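Local coordinates for hypothetical protein Atu0240 (PDB 2GAX) that is of unknown function but belongs to the DUF2000 family, which is grouped in a clan with the peptidyl-tRNA hydrolase 2 enzymes, at residues F2-D12 with S54-Q65; N21-I30 with S83-A91. All blocks are in the same frame, centred on the assembly; numbering follows the deposited sequence.

Contact 1: residues F2-D12 with S54-Q65. With PO4 (phosphate ion), chain C.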
loop_
_atom_site.group_PDB
_atom_site.type_symbol
_atom_site.label_atom_id
_atom_site.label_comp_id
_atom_site.label_asym_id
_atom_site.label_seq_id
_atom_site.Cartn_x
_atom_site.Cartn_y
_atom_site.Cartn_z
ATOM N N PHE A 2 -10.751 4.902 -14.514
ATOM C CA PHE A 2 -11.163 3.803 -13.650
ATOM C C PHE A 2 -12.165 4.249 -12.605
ATOM O O PHE A 2 -12.126 5.395 -12.163
ATOM C CB PHE A 2 -9.929 3.223 -12.949
ATOM C CG PHE A 2 -8.871 2.733 -13.892
ATOM C CD1 PHE A 2 -8.796 1.389 -14.226
ATOM C CD2 PHE A 2 -7.954 3.621 -14.456
ATOM C CE1 PHE A 2 -7.823 0.926 -15.104
ATOM C CE2 PHE A 2 -6.977 3.174 -15.337
ATOM C CZ PHE A 2 -6.912 1.823 -15.662
ATOM N N ASP A 3 -13.048 3.333 -12.204
ATOM C CA ASP A 3 -13.964 3.571 -11.083
ATOM C C ASP A 3 -13.185 3.680 -9.772
ATOM O O ASP A 3 -13.584 4.412 -8.856
ATOM C CB ASP A 3 -15.005 2.454 -10.975
ATOM C CG ASP A 3 -16.127 2.588 -11.994
ATOM O OD1 ASP A 3 -16.165 3.597 -12.740
ATOM O OD2 ASP A 3 -16.985 1.680 -12.036
ATOM N N THR A 4 -12.061 2.968 -9.704
ATOM C CA THR A 4 -11.242 2.914 -8.487
ATOM C C THR A 4 -9.999 3.797 -8.556
ATOM O O THR A 4 -9.663 4.343 -9.619
ATOM C CB THR A 4 -10.800 1.465 -8.163
ATOM O OG1 THR A 4 -9.914 0.987 -9.187
ATOM C CG2 THR A 4 -12.013 0.545 -8.052
ATOM N N LYS A 5 -9.335 3.921 -7.406
ATOM C CA LYS A 5 -8.061 4.604 -7.273
ATOM C C LYS A 5 -7.125 3.734 -6.423
ATOM O O LYS A 5 -7.575 3.115 -5.459
ATOM C CB LYS A 5 -8.276 5.962 -6.587
ATOM C CG LYS A 5 -7.001 6.716 -6.269
ATOM C CD LYS A 5 -7.264 7.978 -5.452
ATOM C CE LYS A 5 -5.946 8.502 -4.892
ATOM N NZ LYS A 5 -6.004 9.858 -4.234
ATOM N N ILE A 6 -5.839 3.708 -6.777
ATOM C CA ILE A 6 -4.809 3.019 -5.981
ATOM C C ILE A 6 -3.972 4.050 -5.224
ATOM O O ILE A 6 -3.383 4.955 -5.816
ATOM C CB ILE A 6 -3.878 2.108 -6.848
ATOM C CG1 ILE A 6 -4.689 1.054 -7.600
ATOM C CG2 ILE A 6 -2.839 1.401 -5.974
ATOM C CD1 ILE A 6 -3.865 0.225 -8.563
ATOM N N ALA A 7 -3.931 3.908 -3.905
ATOM C CA ALA A 7 -3.183 4.804 -3.066
ATOM C C ALA A 7 -2.277 4.027 -2.130
ATOM O O ALA A 7 -2.659 2.978 -1.601
ATOM C CB ALA A 7 -4.118 5.693 -2.277
ATOM N N VAL A 8 -1.071 4.554 -1.953
ATOM C CA VAL A 8 -0.110 4.042 -0.988
ATOM C C VAL A 8 0.145 5.149 0.034
ATOM O O VAL A 8 0.443 6.269 -0.356
ATOM C CB VAL A 8 1.228 3.708 -1.686
ATOM C CG1 VAL A 8 2.295 3.311 -0.658
ATOM C CG2 VAL A 8 1.045 2.625 -2.744
ATOM N N ILE A 9 0.027 4.844 1.328
ATOM C CA ILE A 9 0.303 5.813 2.399
ATOM C C ILE A 9 1.409 5.312 3.336
ATOM O O ILE A 9 1.275 4.274 3.996
ATOM C CB ILE A 9 -0.956 6.198 3.255
ATOM C CG1 ILE A 9 -2.193 6.448 2.399
ATOM C CG2 ILE A 9 -0.683 7.441 4.118
ATOM C CD1 ILE A 9 -3.124 5.234 2.239
ATOM N N LEU A 10 2.492 6.082 3.407
ATOM C CA LEU A 10 3.670 5.718 4.182
ATOM C C LEU A 10 3.810 6.579 5.425
ATOM O O LEU A 10 3.335 7.710 5.462
ATOM C CB LEU A 10 4.921 5.870 3.307
ATOM C CG LEU A 10 4.881 5.026 2.024
ATOM C CD1 LEU A 10 5.998 5.423 1.079
ATOM C CD2 LEU A 10 4.917 3.513 2.332
ATOM N N ARG A 11 4.443 6.041 6.458
ATOM C CA ARG A 11 4.727 6.855 7.640
ATOM C C ARG A 11 5.900 7.769 7.277
ATOM O O ARG A 11 6.924 7.286 6.799
ATOM C CB ARG A 11 5.039 5.978 8.858
ATOM C CG ARG A 11 4.830 6.721 10.189
ATOM C CD ARG A 11 5.098 5.825 11.376
ATOM N NE ARG A 11 6.520 5.509 11.536
ATOM C CZ ARG A 11 6.981 4.545 12.329
ATOM N NH1 ARG A 11 6.143 3.793 13.025
ATOM N NH2 ARG A 11 8.281 4.314 12.423
ATOM N N ASP A 12 5.761 9.082 7.488
ATOM C CA ASP A 12 6.720 10.024 6.882
ATOM C C ASP A 12 8.135 9.917 7.440
ATOM O O ASP A 12 9.097 10.266 6.757
ATOM C CB ASP A 12 6.227 11.476 6.917
ATOM C CG ASP A 12 6.919 12.360 5.866
ATOM O OD1 ASP A 12 7.434 11.832 4.835
ATOM O OD2 ASP A 12 6.943 13.601 6.071
ATOM N N SER A 54 1.059 -2.449 -13.959
ATOM C CA SER A 54 -0.260 -1.897 -13.652
ATOM C C SER A 54 -0.667 -0.927 -14.738
ATOM O O SER A 54 0.139 -0.091 -15.172
ATOM C CB SER A 54 -0.271 -1.168 -12.302
ATOM O OG SER A 54 -1.539 -0.531 -12.098
ATOM N N ILE A 55 -1.904 -1.059 -15.196
ATOM C CA ILE A 55 -2.452 -0.119 -16.154
ATOM C C ILE A 55 -3.029 1.101 -15.441
ATOM O O ILE A 55 -3.344 2.102 -16.079
ATOM C CB ILE A 55 -3.542 -0.774 -17.042
ATOM C CG1 ILE A 55 -4.700 -1.320 -16.194
ATOM C CG2 ILE A 55 -2.908 -1.839 -17.909
ATOM C CD1 ILE A 55 -5.892 -1.845 -17.014
ATOM N N GLN A 56 -3.176 0.988 -14.121
ATOM C CA GLN A 56 -3.832 2.009 -13.306
ATOM C C GLN A 56 -2.794 2.849 -12.556
ATOM O O GLN A 56 -1.858 2.290 -11.984
ATOM C CB GLN A 56 -4.773 1.296 -12.325
ATOM C CG GLN A 56 -5.674 2.162 -11.501
ATOM C CD GLN A 56 -6.776 1.382 -10.778
ATOM O OE1 GLN A 56 -6.977 0.172 -10.991
ATOM N NE2 GLN A 56 -7.497 2.082 -9.914
ATOM N N PRO A 57 -2.970 4.193 -12.524
ATOM C CA PRO A 57 -2.078 5.065 -11.776
ATOM C C PRO A 57 -2.054 4.739 -10.284
ATOM O O PRO A 57 -3.014 4.188 -9.742
ATOM C CB PRO A 57 -2.700 6.465 -11.975
ATOM C CG PRO A 57 -3.463 6.361 -13.204
ATOM C CD PRO A 57 -4.025 4.971 -13.204
ATOM N N ILE A 58 -0.957 5.103 -9.641
ATOM C CA ILE A 58 -0.726 4.815 -8.238
ATOM C C ILE A 58 -0.279 6.105 -7.545
ATOM O O ILE A 58 0.782 6.660 -7.859
ATOM C CB ILE A 58 0.345 3.696 -8.089
ATOM C CG1 ILE A 58 -0.146 2.398 -8.740
ATOM C CG2 ILE A 58 0.737 3.469 -6.621
ATOM C CD1 ILE A 58 0.965 1.489 -9.232
ATOM N N VAL A 59 -1.105 6.598 -6.627
ATOM C CA VAL A 59 -0.782 7.812 -5.868
ATOM C C VAL A 59 -0.049 7.473 -4.568
ATOM O O VAL A 59 -0.529 6.669 -3.784
ATOM C CB VAL A 59 -2.076 8.626 -5.562
ATOM C CG1 VAL A 59 -1.786 9.764 -4.633
ATOM C CG2 VAL A 59 -2.694 9.135 -6.849
ATOM N N VAL A 60 1.107 8.092 -4.330
ATOM C CA VAL A 60 1.863 7.838 -3.090
ATOM C C VAL A 60 1.754 9.025 -2.132
ATOM O O VAL A 60 1.946 10.173 -2.534
ATOM C CB VAL A 60 3.350 7.502 -3.374
ATOM C CG1 VAL A 60 4.100 7.169 -2.069
ATOM C CG2 VAL A 60 3.445 6.338 -4.347
HETATM N N MSE A 61 1.434 8.733 -0.871
HETATM C CA MSE A 61 1.239 9.760 0.150
HETATM C C MSE A 61 2.031 9.441 1.414
HETATM O O MSE A 61 2.548 8.339 1.567
HETATM C CB MSE A 61 -0.248 9.895 0.488
HETATM C CG MSE A 61 -1.120 10.262 -0.700
HETATM SE SE MSE A 61 -3.007 9.887 -0.317
HETATM C CE MSE A 61 -2.923 8.028 -0.372
ATOM N N ALA A 62 2.139 10.420 2.311
ATOM C CA ALA A 62 2.820 10.218 3.586
ATOM C C ALA A 62 2.097 10.985 4.682
ATOM O O ALA A 62 1.456 11.996 4.415
ATOM C CB ALA A 62 4.282 10.650 3.495
ATOM N N THR A 63 2.175 10.475 5.904
ATOM C CA THR A 63 1.605 11.167 7.059
ATOM C C THR A 63 2.226 10.650 8.353
ATOM O O THR A 63 3.079 9.764 8.326
ATOM C CB THR A 63 0.055 11.075 7.086
ATOM O OG1 THR A 63 -0.461 11.884 8.152
ATOM C CG2 THR A 63 -0.420 9.632 7.265
ATOM N N ASP A 64 1.780 11.206 9.480
ATOM C CA ASP A 64 2.275 10.813 10.796
ATOM C C ASP A 64 1.615 9.548 11.353
ATOM O O ASP A 64 0.582 9.095 10.855
ATOM C CB ASP A 64 2.110 11.972 11.784
ATOM C CG ASP A 64 0.654 12.381 11.963
ATOM O OD1 ASP A 64 0.151 13.172 11.137
ATOM O OD2 ASP A 64 0.011 11.900 12.928
ATOM N N GLN A 65 2.215 8.998 12.405
ATOM C CA GLN A 65 1.740 7.752 13.012
ATOM C C GLN A 65 0.245 7.738 13.335
ATOM O O GLN A 65 -0.483 6.840 12.897
ATOM C CB GLN A 65 2.553 7.418 14.265
ATOM C CG GLN A 65 2.257 6.052 14.855
ATOM C CD GLN A 65 2.513 4.921 13.880
ATOM O OE1 GLN A 65 1.712 4.667 12.966
ATOM N NE2 GLN A 65 3.607 4.205 14.087
HETATM P P PO4 C . -12.305 -0.027 -12.229
HETATM O O1 PO4 C . -11.470 -1.032 -12.992
HETATM O O2 PO4 C . -12.969 0.919 -13.204
HETATM O O3 PO4 C . -11.438 0.764 -11.292
HETATM O O4 PO4 C . -13.382 -0.747 -11.451
#
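V8 and V59 lie at the heart of a parallel strand pair, 4-11 with 58-63, joined by a regular ladder of backbone hydrogen bonds. V59 N donates to I6 O, V8 N to V59 O (2.8 Å), and V8 O accepts from M61 N (2.7 Å); L10 repeats the pattern with M61 O and T63 N, and D12 N closes the ladder on T63 O.

Apolar contacts follow on both faces of the sheet. I6 CG2 meets I58 CG1 at 4.0 Å and V8 CG2 meets I58 CG2, while on the other face the selenomethionine M61 turns back at its last torsion (chi3 -71°), pressing CE against A7 CB (3.2 Å) and I9 CG1, both short for carbon-carbon contacts.

At the N-terminal end, stacking and polar contacts combine. The extended Q56 side chain lies along one face of the F2 ring, its amide stacked almost parallel to it and Q56 CG over the ring centre, a CH-pi contact 4.0 Å from the F2 centroid. Q56 NE2 donates to T4 OG1 (2.8 Å), and that hydroxyl donates in turn to phosphate O3 (2.6 Å); D3 N and T4 N add further bonds to this ion, probably a component of the crystallisation solution.

Strand 4-11 is central in the sheet, with 112-120 along its other edge. Helix 16-33 packs on the face of L10 and I58, and helix 65-77 on that of I9.

Contact 2: residues N21-I30 with S83-A91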
loop_
_atom_site.group_PDB
_atom_site.type_symbol
_atom_site.label_atom_id
_atom_site.label_comp_id
_atom_site.label_asym_id
_atom_site.label_seq_id
_atom_site.Cartn_x
_atom_site.Cartn_y
_atom_site.Cartn_z
ATOM N N ASN A 21 11.143 -0.228 0.263
ATOM C CA ASN A 21 10.829 -1.592 0.729
ATOM C C ASN A 21 9.326 -1.776 1.022
ATOM O O ASN A 21 8.701 -2.700 0.484
ATOM C CB ASN A 21 11.696 -1.938 1.952
ATOM C CG ASN A 21 11.414 -3.322 2.520
ATOM O OD1 ASN A 21 10.372 -3.560 3.146
ATOM N ND2 ASN A 21 12.366 -4.226 2.359
ATOM N N VAL A 22 8.755 -0.908 1.870
ATOM C CA VAL A 22 7.325 -0.993 2.250
ATOM C C VAL A 22 6.403 -0.862 1.020
ATOM O O VAL A 22 5.405 -1.595 0.897
ATOM C CB VAL A 22 6.941 0.056 3.337
ATOM C CG1 VAL A 22 5.431 0.059 3.568
ATOM C CG2 VAL A 22 7.659 -0.265 4.670
ATOM N N THR A 23 6.750 0.048 0.113
ATOM C CA THR A 23 5.937 0.304 -1.097
ATOM C C THR A 23 5.912 -0.949 -1.965
ATOM O O THR A 23 4.851 -1.351 -2.463
ATOM C CB THR A 23 6.449 1.513 -1.902
ATOM O OG1 THR A 23 6.280 2.701 -1.114
ATOM C CG2 THR A 23 5.689 1.682 -3.255
ATOM N N ALA A 24 7.077 -1.577 -2.096
ATOM C CA ALA A 24 7.214 -2.775 -2.911
ATOM C C ALA A 24 6.310 -3.882 -2.365
ATOM O O ALA A 24 5.530 -4.485 -3.119
ATOM C CB ALA A 24 8.654 -3.214 -2.942
ATOM N N PHE A 25 6.396 -4.125 -1.054
ATOM C CA PHE A 25 5.564 -5.149 -0.428
ATOM C C PHE A 25 4.080 -4.835 -0.473
ATOM O O PHE A 25 3.267 -5.687 -0.834
ATOM C CB PHE A 25 6.023 -5.401 0.996
ATOM C CG PHE A 25 7.225 -6.280 1.072
ATOM C CD1 PHE A 25 7.085 -7.664 1.030
ATOM C CD2 PHE A 25 8.498 -5.738 1.158
ATOM C CE1 PHE A 25 8.207 -8.499 1.085
ATOM C CE2 PHE A 25 9.628 -6.570 1.225
ATOM C CZ PHE A 25 9.478 -7.940 1.196
ATOM N N LEU A 26 3.720 -3.600 -0.151
ATOM C CA LEU A 26 2.306 -3.218 -0.231
ATOM C C LEU A 26 1.693 -3.451 -1.626
ATOM O O LEU A 26 0.561 -3.936 -1.748
ATOM C CB LEU A 26 2.118 -1.761 0.188
ATOM C CG LEU A 26 2.422 -1.423 1.661
ATOM C CD1 LEU A 26 2.428 0.078 1.825
ATOM C CD2 LEU A 26 1.423 -2.076 2.636
HETATM N N MSE A 27 2.439 -3.092 -2.662
HETATM C CA MSE A 27 1.972 -3.203 -4.038
HETATM C C MSE A 27 1.823 -4.659 -4.453
HETATM O O MSE A 27 0.933 -4.991 -5.250
HETATM C CB MSE A 27 2.923 -2.470 -4.988
HETATM C CG MSE A 27 2.612 -0.981 -5.108
HETATM SE SE MSE A 27 0.771 -0.709 -5.844
HETATM C CE MSE A 27 0.887 -1.701 -7.355
ATOM N N SER A 28 2.676 -5.526 -3.911
ATOM C CA SER A 28 2.570 -6.967 -4.216
ATOM C C SER A 28 1.199 -7.486 -3.773
ATOM O O SER A 28 0.573 -8.326 -4.461
ATOM C CB SER A 28 3.739 -7.758 -3.599
ATOM O OG SER A 28 3.629 -7.911 -2.200
ATOM N N GLY A 29 0.731 -6.980 -2.629
ATOM C CA GLY A 29 -0.624 -7.305 -2.120
ATOM C C GLY A 29 -1.730 -6.751 -3.004
ATOM O O GLY A 29 -2.764 -7.406 -3.228
ATOM N N ILE A 30 -1.533 -5.529 -3.490
ATOM C CA ILE A 30 -2.507 -4.900 -4.390
ATOM C C ILE A 30 -2.688 -5.714 -5.674
ATOM O O ILE A 30 -3.809 -5.950 -6.110
ATOM C CB ILE A 30 -2.128 -3.422 -4.665
ATOM C CG1 ILE A 30 -2.203 -2.625 -3.363
ATOM C CG2 ILE A 30 -2.952 -2.786 -5.831
ATOM C CD1 ILE A 30 -3.614 -2.349 -2.827
ATOM N N SER A 83 -3.557 -3.718 1.835
ATOM C CA SER A 83 -2.209 -4.183 2.204
ATOM C C SER A 83 -1.730 -3.360 3.395
ATOM O O SER A 83 -1.972 -2.163 3.449
ATOM C CB SER A 83 -1.231 -4.001 1.044
ATOM O OG SER A 83 -1.737 -4.613 -0.125
ATOM N N LEU A 84 -1.035 -3.997 4.334
ATOM C CA LEU A 84 -0.606 -3.335 5.566
ATOM C C LEU A 84 0.762 -3.837 6.001
ATOM O O LEU A 84 1.074 -5.025 5.862
ATOM C CB LEU A 84 -1.620 -3.535 6.690
ATOM C CG LEU A 84 -1.646 -2.449 7.780
ATOM C CD1 LEU A 84 -2.259 -1.156 7.301
ATOM C CD2 LEU A 84 -2.330 -2.948 9.040
ATOM N N TYR A 85 1.561 -2.913 6.524
ATOM C CA TYR A 85 2.944 -3.178 6.921
ATOM C C TYR A 85 3.153 -2.439 8.241
ATOM O O TYR A 85 2.914 -1.230 8.318
ATOM C CB TYR A 85 3.878 -2.623 5.837
ATOM C CG TYR A 85 5.288 -3.182 5.785
ATOM C CD1 TYR A 85 5.766 -3.803 4.622
ATOM C CD2 TYR A 85 6.155 -3.080 6.884
ATOM C CE1 TYR A 85 7.075 -4.318 4.560
ATOM C CE2 TYR A 85 7.450 -3.575 6.826
ATOM C CZ TYR A 85 7.899 -4.191 5.675
ATOM O OH TYR A 85 9.192 -4.668 5.634
ATOM N N ILE A 86 3.550 -3.171 9.281
ATOM C CA ILE A 86 3.797 -2.591 10.609
ATOM C C ILE A 86 5.303 -2.539 10.883
ATOM O O ILE A 86 6.072 -3.255 10.258
ATOM C CB ILE A 86 3.063 -3.345 11.775
ATOM C CG1 ILE A 86 3.568 -4.795 11.933
ATOM C CG2 ILE A 86 1.539 -3.337 11.565
ATOM C CD1 ILE A 86 3.171 -5.446 13.262
ATOM N N GLU A 87 5.699 -1.680 11.820
ATOM C CA GLU A 87 7.103 -1.446 12.140
ATOM C C GLU A 87 7.874 -2.720 12.493
ATOM O O GLU A 87 9.023 -2.898 12.074
ATOM C CB GLU A 87 7.204 -0.446 13.292
ATOM C CG GLU A 87 8.608 0.144 13.502
ATOM C CD GLU A 87 8.637 1.177 14.616
ATOM O OE1 GLU A 87 7.834 2.123 14.571
ATOM O OE2 GLU A 87 9.460 1.025 15.551
ATOM N N GLU A 88 7.233 -3.602 13.257
ATOM C CA GLU A 88 7.876 -4.808 13.746
ATOM C C GLU A 88 8.271 -5.742 12.619
ATOM O O GLU A 88 9.154 -6.568 12.800
ATOM C CB GLU A 88 6.991 -5.543 14.751
ATOM C CG GLU A 88 6.928 -4.923 16.138
ATOM C CD GLU A 88 6.056 -3.683 16.236
ATOM O OE1 GLU A 88 5.366 -3.312 15.254
ATOM O OE2 GLU A 88 6.054 -3.076 17.318
HETATM N N MSE A 89 7.633 -5.607 11.454
HETATM C CA MSE A 89 7.961 -6.456 10.302
HETATM C C MSE A 89 9.342 -6.176 9.686
HETATM O O MSE A 89 9.810 -6.934 8.840
HETATM C CB MSE A 89 6.856 -6.389 9.243
HETATM C CG MSE A 89 5.599 -7.087 9.704
HETATM SE SE MSE A 89 4.037 -6.641 8.610
HETATM C CE MSE A 89 4.749 -7.014 6.825
ATOM N N PHE A 90 9.966 -5.083 10.110
ATOM C CA PHE A 90 11.356 -4.778 9.746
ATOM C C PHE A 90 12.365 -5.682 10.453
ATOM O O PHE A 90 13.532 -5.724 10.059
ATOM C CB PHE A 90 11.684 -3.311 10.067
ATOM C CG PHE A 90 11.144 -2.333 9.064
ATOM C CD1 PHE A 90 11.439 -2.467 7.714
ATOM C CD2 PHE A 90 10.362 -1.254 9.474
ATOM C CE1 PHE A 90 10.945 -1.550 6.781
ATOM C CE2 PHE A 90 9.856 -0.332 8.541
ATOM C CZ PHE A 90 10.145 -0.490 7.205
ATOM N N ALA A 91 11.912 -6.395 11.486
ATOM C CA ALA A 91 12.781 -7.240 12.331
ATOM C C ALA A 91 13.106 -8.619 11.738
ATOM O O ALA A 91 14.066 -9.267 12.164
ATOM C CB ALA A 91 12.158 -7.417 13.711
#
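Y85 is the centre of this helix-on-sheet contact of an alpha/beta fold, in which helix 16-33 runs roughly antiparallel to the edge strand 83-86, the axes of the short segments 7.5 Å apart and their directions 150° apart. V22 CG2 sits over the middle of the Y85 ring, 3.7 Å from its centroid and almost exactly along the ring normal, a CH-pi contact. CE of the selenomethionine M89 is over the opposite face, so the phenol is sandwiched between the helix and the 3-10 turn of its own segment. In the ring plane, F25 CB meets the edge at Y85 CE1 (3.9 Å), and the same edge is directed at the face of the F25 ring in an offset edge-to-face pair, the planes at 68°. The hydroxyl end lies close to the helix as well, with Y85 OH 3.0 Å from N21 OD1.

Around this core, CG of Y85 stands anti to the backbone N (chi1 -160°), which carries the ring out from the strand along V22. That valine also reaches F90, V22 CG2 lying 3.6 Å from F90 CZ, while the face of the F90 ring receives Y85 CE2. Farther along the helix, L26 CD2 packs on S83 CB and the backbone that follows.

Backbone bonds from S83 and Y85 to strand 112-120 fix the strand, and V22 also touches L10, and L26 touches V8, of strand 4-11. Where the helix comes nearest the strand, S83 OG donates in the carbonyl plane to a lone pair of L26 O (2.9 Å), which also accepts the helical bond from I30 N.

Overall arrangement
The segments alternate along the chain: 2-12, 21-30, 54-65, then 83-91. Contact 1 joins two parallel strands inside the mixed five-stranded sheet, whereas contact 2 lays a helix against that sheet's edge strand 83-86; strand 112-120 separates 83-86 from 4-11. Helix 16-33 directly follows strand 4-11 and bridges the two contacts, whose centres are about 13 Å apart. L10 packs on T23, and I58 reaches M27, while a salt bridge from R11 NH1 to E87 OE1 (2.8 Å) ties the end of the central strand to the 3-10 turn. One helix thus spans the sheet from 58-63 to 83-86, uniting both contacts in one core.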